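Long-range contacts in protein of unknown function with a Fic domain (Bacteroides thetaiotaomicron VPI-5482, PDB 3CUC), which is of unknown function but carries a Fic domain, a mostly helical fold of the Fic/DOC family: residues A[95-100]-A[159-164]; A[165-170]-A[183-188]. All coordinates share one frame; numbering follows the deposited sequence.

Contact 1. Residues A[95-100]-A[159-164]; sequences LTESFI and FMTSLV
The hydroxyl of Thr161 meets the carboxylate of Glu97, with OG1 2.7 Å from OE2. Pro157 O, one turn earlier on helix 156-173, also lies within reach of this hydroxyl. Its one proton can therefore serve either acceptor. The other carboxylate oxygen, OE1 of Glu97, is hydrogen-bonded to Tyr133 OH. Tyr133 holds one oxygen; Thr161 may hold the other when its proton is not on Pro157 O. The Glu97 chain is extended beyond CG, with CD anti to CA (chi2 -178°), which carries the carboxylate across to Thr161.

The aliphatic part of Glu97 is used as well. Its CG lies 3.8 Å from Val164 CG2, and the two side chains cross at about a right angle. CB of Val164 faces the backbone of the other segment, 3.7 Å from Leu95 O. CG1 of Val164 approaches CG of Leu95 at 4.4 Å. The same CG1 is 4.1 Å from CD1 of Ile100, which slides past it in the opposite direction. Ile100 also meets the selenomethionine Met160 tip to tip, CD1 to CE, at 4.0 Å. The Met160 chain bends at chi2 and chi3 before its methyl gets there. Pro194 touches Met160 and Phe195 touches Ile100. Both belong to the HPF start of the Fic signature sequence.

Thr96 takes the N-cap position of helix 97-107. Its OG1 accepts from Phe99 N at 3.2 Å, with an N-H...O angle of 143°. Glu97 and Ile100, in the first turn, lie against the side of helix 156-173.

Apolar packing by Val164, Ile100 and Met160 fills the inner part, and the polar group sits on the partly exposed flank. Tyr133 probably helps to keep the Glu97 carboxylate charged, and Thr161 would add to this if its proton points to OE2.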
loop_
_atom_site.group_PDB
_atom_site.type_symbol
_atom_site.label_atom_id
_atom_site.label_comp_id
_atom_site.label_asym_id
_atom_site.label_seq_id
_atom_site.Cartn_x
_atom_site.Cartn_y
_atom_site.Cartn_z
ATOM N N LEU A 95 -0.991 15.179 1.381
ATOM C CA LEU A 95 -1.933 14.067 1.458
ATOM C C LEU A 95 -3.274 14.583 1.967
ATOM O O LEU A 95 -3.353 15.211 3.023
ATOM C CB LEU A 95 -1.396 12.965 2.381
ATOM C CG LEU A 95 -2.193 11.662 2.439
ATOM C CD1 LEU A 95 -2.327 11.067 1.058
ATOM C CD2 LEU A 95 -1.524 10.678 3.384
ATOM N N THR A 96 -4.325 14.330 1.202
ATOM C CA THR A 96 -5.638 14.862 1.520
ATOM C C THR A 96 -6.620 13.735 1.795
ATOM O O THR A 96 -6.501 12.642 1.232
ATOM C CB THR A 96 -6.163 15.697 0.353
ATOM O OG1 THR A 96 -6.000 14.955 -0.860
ATOM C CG2 THR A 96 -5.394 17.008 0.245
ATOM N N GLU A 97 -7.589 14.004 2.667
ATOM C CA GLU A 97 -8.684 13.062 2.889
ATOM C C GLU A 97 -9.439 12.816 1.585
ATOM O O GLU A 97 -9.836 11.689 1.311
ATOM C CB GLU A 97 -9.650 13.564 3.968
ATOM C CG GLU A 97 -9.096 13.517 5.380
ATOM C CD GLU A 97 -10.108 13.972 6.414
ATOM O OE1 GLU A 97 -11.139 13.283 6.572
ATOM O OE2 GLU A 97 -9.864 15.009 7.071
ATOM N N SER A 98 -9.616 13.857 0.774
ATOM C CA SER A 98 -10.361 13.721 -0.481
ATOM C C SER A 98 -9.658 12.815 -1.479
ATOM O O SER A 98 -10.321 12.091 -2.222
ATOM C CB SER A 98 -10.636 15.084 -1.111
ATOM O OG SER A 98 -9.521 15.942 -0.968
ATOM N N PHE A 99 -8.325 12.837 -1.497
ATOM C CA PHE A 99 -7.578 11.931 -2.371
ATOM C C PHE A 99 -7.795 10.481 -1.951
ATOM O O PHE A 99 -7.993 9.616 -2.804
ATOM C CB PHE A 99 -6.077 12.250 -2.383
ATOM C CG PHE A 99 -5.256 11.261 -3.183
ATOM C CD1 PHE A 99 -5.305 11.267 -4.572
ATOM C CD2 PHE A 99 -4.453 10.316 -2.545
ATOM C CE1 PHE A 99 -4.565 10.355 -5.314
ATOM C CE2 PHE A 99 -3.713 9.398 -3.279
ATOM C CZ PHE A 99 -3.763 9.419 -4.664
ATOM N N ILE A 100 -7.770 10.226 -0.644
ATOM C CA ILE A 100 -7.928 8.870 -0.119
ATOM C C ILE A 100 -9.329 8.347 -0.419
ATOM O O ILE A 100 -9.505 7.181 -0.776
ATOM C CB ILE A 100 -7.662 8.809 1.401
ATOM C CG1 ILE A 100 -6.216 9.200 1.710
ATOM C CG2 ILE A 100 -7.917 7.404 1.929
ATOM C CD1 ILE A 100 -5.942 9.406 3.179
ATOM N N PHE A 159 -10.549 11.066 13.500
ATOM C CA PHE A 159 -9.324 10.262 13.405
ATOM C C PHE A 159 -8.590 10.459 12.074
ATOM O O PHE A 159 -7.360 10.539 12.046
ATOM C CB PHE A 159 -9.658 8.773 13.583
ATOM C CG PHE A 159 -9.758 8.328 15.018
ATOM C CD1 PHE A 159 -10.160 9.203 16.023
ATOM C CD2 PHE A 159 -9.474 7.010 15.357
ATOM C CE1 PHE A 159 -10.251 8.776 17.336
ATOM C CE2 PHE A 159 -9.568 6.576 16.668
ATOM C CZ PHE A 159 -9.956 7.461 17.660
HETATM N N MSE A 160 -9.353 10.515 10.981
HETATM C CA MSE A 160 -8.792 10.693 9.644
HETATM C C MSE A 160 -8.210 12.086 9.451
HETATM O O MSE A 160 -7.121 12.225 8.902
HETATM C CB MSE A 160 -9.844 10.408 8.567
HETATM C CG MSE A 160 -10.189 8.939 8.434
HETATM SE SE MSE A 160 -8.670 7.902 7.907
HETATM C CE MSE A 160 -8.535 8.437 6.020
ATOM N N THR A 161 -8.916 13.116 9.900
ATOM C CA THR A 161 -8.365 14.466 9.840
ATOM C C THR A 161 -7.056 14.542 10.624
ATOM O O THR A 161 -6.119 15.210 10.201
ATOM C CB THR A 161 -9.348 15.513 10.377
ATOM O OG1 THR A 161 -10.563 15.447 9.628
ATOM C CG2 THR A 161 -8.764 16.921 10.264
ATOM N N SER A 162 -6.993 13.844 11.756
ATOM C CA SER A 162 -5.768 13.791 12.554
ATOM C C SER A 162 -4.637 13.082 11.817
ATOM O O SER A 162 -3.474 13.482 11.931
ATOM C CB SER A 162 -6.024 13.100 13.896
ATOM O OG SER A 162 -6.794 13.938 14.732
ATOM N N LEU A 163 -4.988 12.035 11.068
ATOM C CA LEU A 163 -4.014 11.213 10.355
ATOM C C LEU A 163 -3.330 11.997 9.239
ATOM O O LEU A 163 -2.101 11.984 9.127
ATOM C CB LEU A 163 -4.696 9.978 9.770
ATOM C CG LEU A 163 -3.798 8.936 9.100
ATOM C CD1 LEU A 163 -2.967 8.198 10.139
ATOM C CD2 LEU A 163 -4.654 7.963 8.278
ATOM N N VAL A 164 -4.123 12.674 8.414
ATOM C CA VAL A 164 -3.558 13.454 7.310
ATOM C C VAL A 164 -2.796 14.668 7.840
ATOM O O VAL A 164 -1.717 14.983 7.346
ATOM C CB VAL A 164 -4.618 13.889 6.259
ATOM C CG1 VAL A 164 -5.130 12.684 5.497
ATOM C CG2 VAL A 164 -5.759 14.649 6.906
#

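Contact 2. Residues A[165-170]-A[183-188]; sequences DWYNLE and ALLHYR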
loop_
_atom_site.group_PDB
_atom_site.type_symbol
_atom_site.label_atom_id
_atom_site.label_comp_id
_atom_site.label_asym_id
_atom_site.label_seq_id
_atom_site.Cartn_x
_atom_site.Cartn_y
_atom_site.Cartn_z
ATOM N N ASP A 165 -3.340 15.334 8.854
ATOM C CA ASP A 165 -2.626 16.430 9.510
ATOM C C ASP A 165 -1.305 15.926 10.084
ATOM O O ASP A 165 -0.272 16.569 9.915
ATOM C CB ASP A 165 -3.470 17.074 10.621
ATOM C CG ASP A 165 -4.683 17.840 10.085
ATOM O OD1 ASP A 165 -4.964 17.782 8.865
ATOM O OD2 ASP A 165 -5.371 18.495 10.898
ATOM N N TRP A 166 -1.338 14.769 10.742
ATOM C CA TRP A 166 -0.124 14.180 11.299
ATOM C C TRP A 166 0.899 13.881 10.200
ATOM O O TRP A 166 2.087 14.198 10.341
ATOM C CB TRP A 166 -0.425 12.891 12.078
ATOM C CG TRP A 166 0.800 12.045 12.247
ATOM C CD1 TRP A 166 1.796 12.221 13.158
ATOM C CD2 TRP A 166 1.183 10.927 11.442
ATOM N NE1 TRP A 166 2.769 11.270 12.985
ATOM C CE2 TRP A 166 2.417 10.461 11.937
ATOM C CE3 TRP A 166 0.600 10.270 10.352
ATOM C CZ2 TRP A 166 3.078 9.362 11.385
ATOM C CZ3 TRP A 166 1.257 9.183 9.801
ATOM C CH2 TRP A 166 2.484 8.737 10.320
ATOM N N TYR A 167 0.430 13.257 9.118
ATOM C CA TYR A 167 1.318 12.817 8.044
ATOM C C TYR A 167 2.066 14.009 7.454
ATOM O O TYR A 167 3.298 14.024 7.395
ATOM C CB TYR A 167 0.542 12.081 6.941
ATOM C CG TYR A 167 1.388 11.830 5.719
ATOM C CD1 TYR A 167 2.243 10.730 5.655
ATOM C CD2 TYR A 167 1.374 12.716 4.645
ATOM C CE1 TYR A 167 3.053 10.508 4.540
ATOM C CE2 TYR A 167 2.178 12.505 3.528
ATOM C CZ TYR A 167 3.016 11.400 3.481
ATOM O OH TYR A 167 3.818 11.189 2.380
ATOM N N ASN A 168 1.303 15.010 7.036
ATOM C CA ASN A 168 1.864 16.190 6.396
ATOM C C ASN A 168 2.789 16.994 7.325
ATOM O O ASN A 168 3.686 17.700 6.858
ATOM C CB ASN A 168 0.740 17.075 5.856
ATOM C CG ASN A 168 -0.078 16.387 4.765
ATOM O OD1 ASN A 168 0.465 15.898 3.778
ATOM N ND2 ASN A 168 -1.388 16.355 4.943
ATOM N N LEU A 169 2.575 16.889 8.634
ATOM C CA LEU A 169 3.470 17.527 9.594
ATOM C C LEU A 169 4.810 16.801 9.615
ATOM O O LEU A 169 5.861 17.438 9.663
ATOM C CB LEU A 169 2.865 17.532 10.997
ATOM C CG LEU A 169 3.504 18.565 11.931
ATOM C CD1 LEU A 169 2.850 19.926 11.718
ATOM C CD2 LEU A 169 3.399 18.134 13.385
ATOM N N GLU A 170 4.764 15.469 9.586
ATOM C CA GLU A 170 5.976 14.659 9.503
ATOM C C GLU A 170 6.726 14.941 8.204
ATOM O O GLU A 170 7.946 15.068 8.205
ATOM C CB GLU A 170 5.648 13.165 9.615
ATOM C CG GLU A 170 5.191 12.728 10.999
ATOM C CD GLU A 170 6.196 13.059 12.083
ATOM O OE1 GLU A 170 7.411 13.003 11.816
ATOM O OE2 GLU A 170 5.764 13.379 13.204
ATOM N N ALA A 183 5.564 3.060 6.855
ATOM C CA ALA A 183 5.130 1.999 7.767
ATOM C C ALA A 183 4.095 2.513 8.752
ATOM O O ALA A 183 3.084 1.862 8.986
ATOM C CB ALA A 183 6.317 1.413 8.513
ATOM N N LEU A 184 4.348 3.690 9.315
ATOM C CA LEU A 184 3.469 4.255 10.337
ATOM C C LEU A 184 2.159 4.757 9.739
ATOM O O LEU A 184 1.109 4.616 10.364
ATOM C CB LEU A 184 4.182 5.373 11.105
ATOM C CG LEU A 184 3.734 5.664 12.541
ATOM C CD1 LEU A 184 3.507 4.389 13.355
ATOM C CD2 LEU A 184 4.777 6.537 13.219
ATOM N N LEU A 185 2.216 5.324 8.532
ATOM C CA LEU A 185 1.001 5.706 7.797
ATOM C C LEU A 185 0.105 4.491 7.524
ATOM O O LEU A 185 -1.109 4.547 7.729
ATOM C CB LEU A 185 1.351 6.403 6.474
ATOM C CG LEU A 185 0.179 6.843 5.579
ATOM C CD1 LEU A 185 -0.801 7.723 6.345
ATOM C CD2 LEU A 185 0.677 7.557 4.332
ATOM N N HIS A 186 0.715 3.409 7.049
ATOM C CA HIS A 186 0.011 2.152 6.799
ATOM C C HIS A 186 -0.651 1.657 8.076
ATOM O O HIS A 186 -1.844 1.335 8.092
ATOM C CB HIS A 186 1.004 1.104 6.288
ATOM C CG HIS A 186 0.411 -0.253 6.059
ATOM N ND1 HIS A 186 -0.208 -0.978 7.053
ATOM C CD2 HIS A 186 0.378 -1.029 4.951
ATOM C CE1 HIS A 186 -0.615 -2.134 6.561
ATOM N NE2 HIS A 186 -0.269 -2.192 5.288
ATOM N N TYR A 187 0.126 1.609 9.151
ATOM C CA TYR A 187 -0.350 1.025 10.400
ATOM C C TYR A 187 -1.509 1.802 11.000
ATOM O O TYR A 187 -2.549 1.228 11.308
ATOM C CB TYR A 187 0.771 0.923 11.431
ATOM C CG TYR A 187 0.316 0.172 12.653
ATOM C CD1 TYR A 187 0.254 -1.220 12.648
ATOM C CD2 TYR A 187 -0.096 0.848 13.796
ATOM C CE1 TYR A 187 -0.182 -1.920 13.756
ATOM C CE2 TYR A 187 -0.537 0.161 14.911
ATOM C CZ TYR A 187 -0.580 -1.225 14.890
ATOM O OH TYR A 187 -1.015 -1.912 16.007
ATOM N N ARG A 188 -1.322 3.106 11.166
ATOM C CA ARG A 188 -2.367 3.960 11.719
ATOM C C ARG A 188 -3.634 3.916 10.872
ATOM O O ARG A 188 -4.734 3.773 11.412
ATOM C CB ARG A 188 -1.864 5.394 11.868
ATOM C CG ARG A 188 -0.805 5.526 12.941
ATOM C CD ARG A 188 -0.354 6.958 13.111
ATOM N NE ARG A 188 0.354 7.150 14.374
ATOM C CZ ARG A 188 0.688 8.333 14.883
ATOM N NH1 ARG A 188 0.379 9.459 14.254
ATOM N NH2 ARG A 188 1.332 8.390 16.037
#
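The indole of Trp166 has Arg188 over one face and Glu170 of its own helix over the other. NH1 of Arg188 stands 3.1 Å above the ring plane, offset toward the rim. On the opposite face CG of Glu170 is 3.3 Å from the plane, also offset. The backbone of Leu185 lies at the ring edge, with its N 3.9 Å from CH2 of Trp166.

The Arg188 chain runs extended from CG to NE and crosses the indole obliquely. It makes two contacts over the same ring system. CD makes a CH-pi contact with the six-membered ring, 4.2 Å from its centroid. CZ makes a cation-pi contact with the five-membered ring, 4.1 Å from its centroid. The guanidinium is tilted, its plane 45° from that of the indole. NH1 also comes near NE1 of Trp166, but both are donors and no hydrogen bond forms. The polar end is held from elsewhere: NH2 donates to Ala250 O.

Leu184 crosses the indole at about a right angle, with CD2 3.8 Å from CZ2 of Trp166. CD2 of Leu185 lies 3.8 Å from CD1 of Tyr167 and about equally near CE1. Tyr167 and Leu185 both go on to touch Val210 of helix 199-213, the helix that starts within the Fic signature sequence.

The two segments belong to helices 156-173 and 178-192, neighbours in the chain that form an antiparallel hairpin. Their axes stand 11.2 Å apart at 176°. Trp166 has CG anti to its backbone N (chi1 161°), and its indole reaches across to Leu184 and Leu185.

A cation-pi contact and apolar packing join the pair, with no hydrogen bond across. The indole face probably helps to stabilise the positive charge of Arg188, while the Ala250 carbonyl gives it a directed partner.

Overall arrangement
Both contacts use helix 156-173, at successive turns: contact 1 takes 159-164 and contact 2 takes 165-170. Their centres are 10 Å apart. Contact 2 is the more buried and pairs two antiparallel helix segments side by side. Contact 1 is partly buried and meets a helix start with the loop before it. Leu95 joins them. Its N probably donates to Asn168 OD1, and its side chain packs on Tyr167 and Leu185. Leu163 touches Arg188 from the other segment of contact 1. The chemistry differs accordingly: a carboxylate beside hydroxyls at the flank in contact 1, a cation over an aromatic face in contact 2.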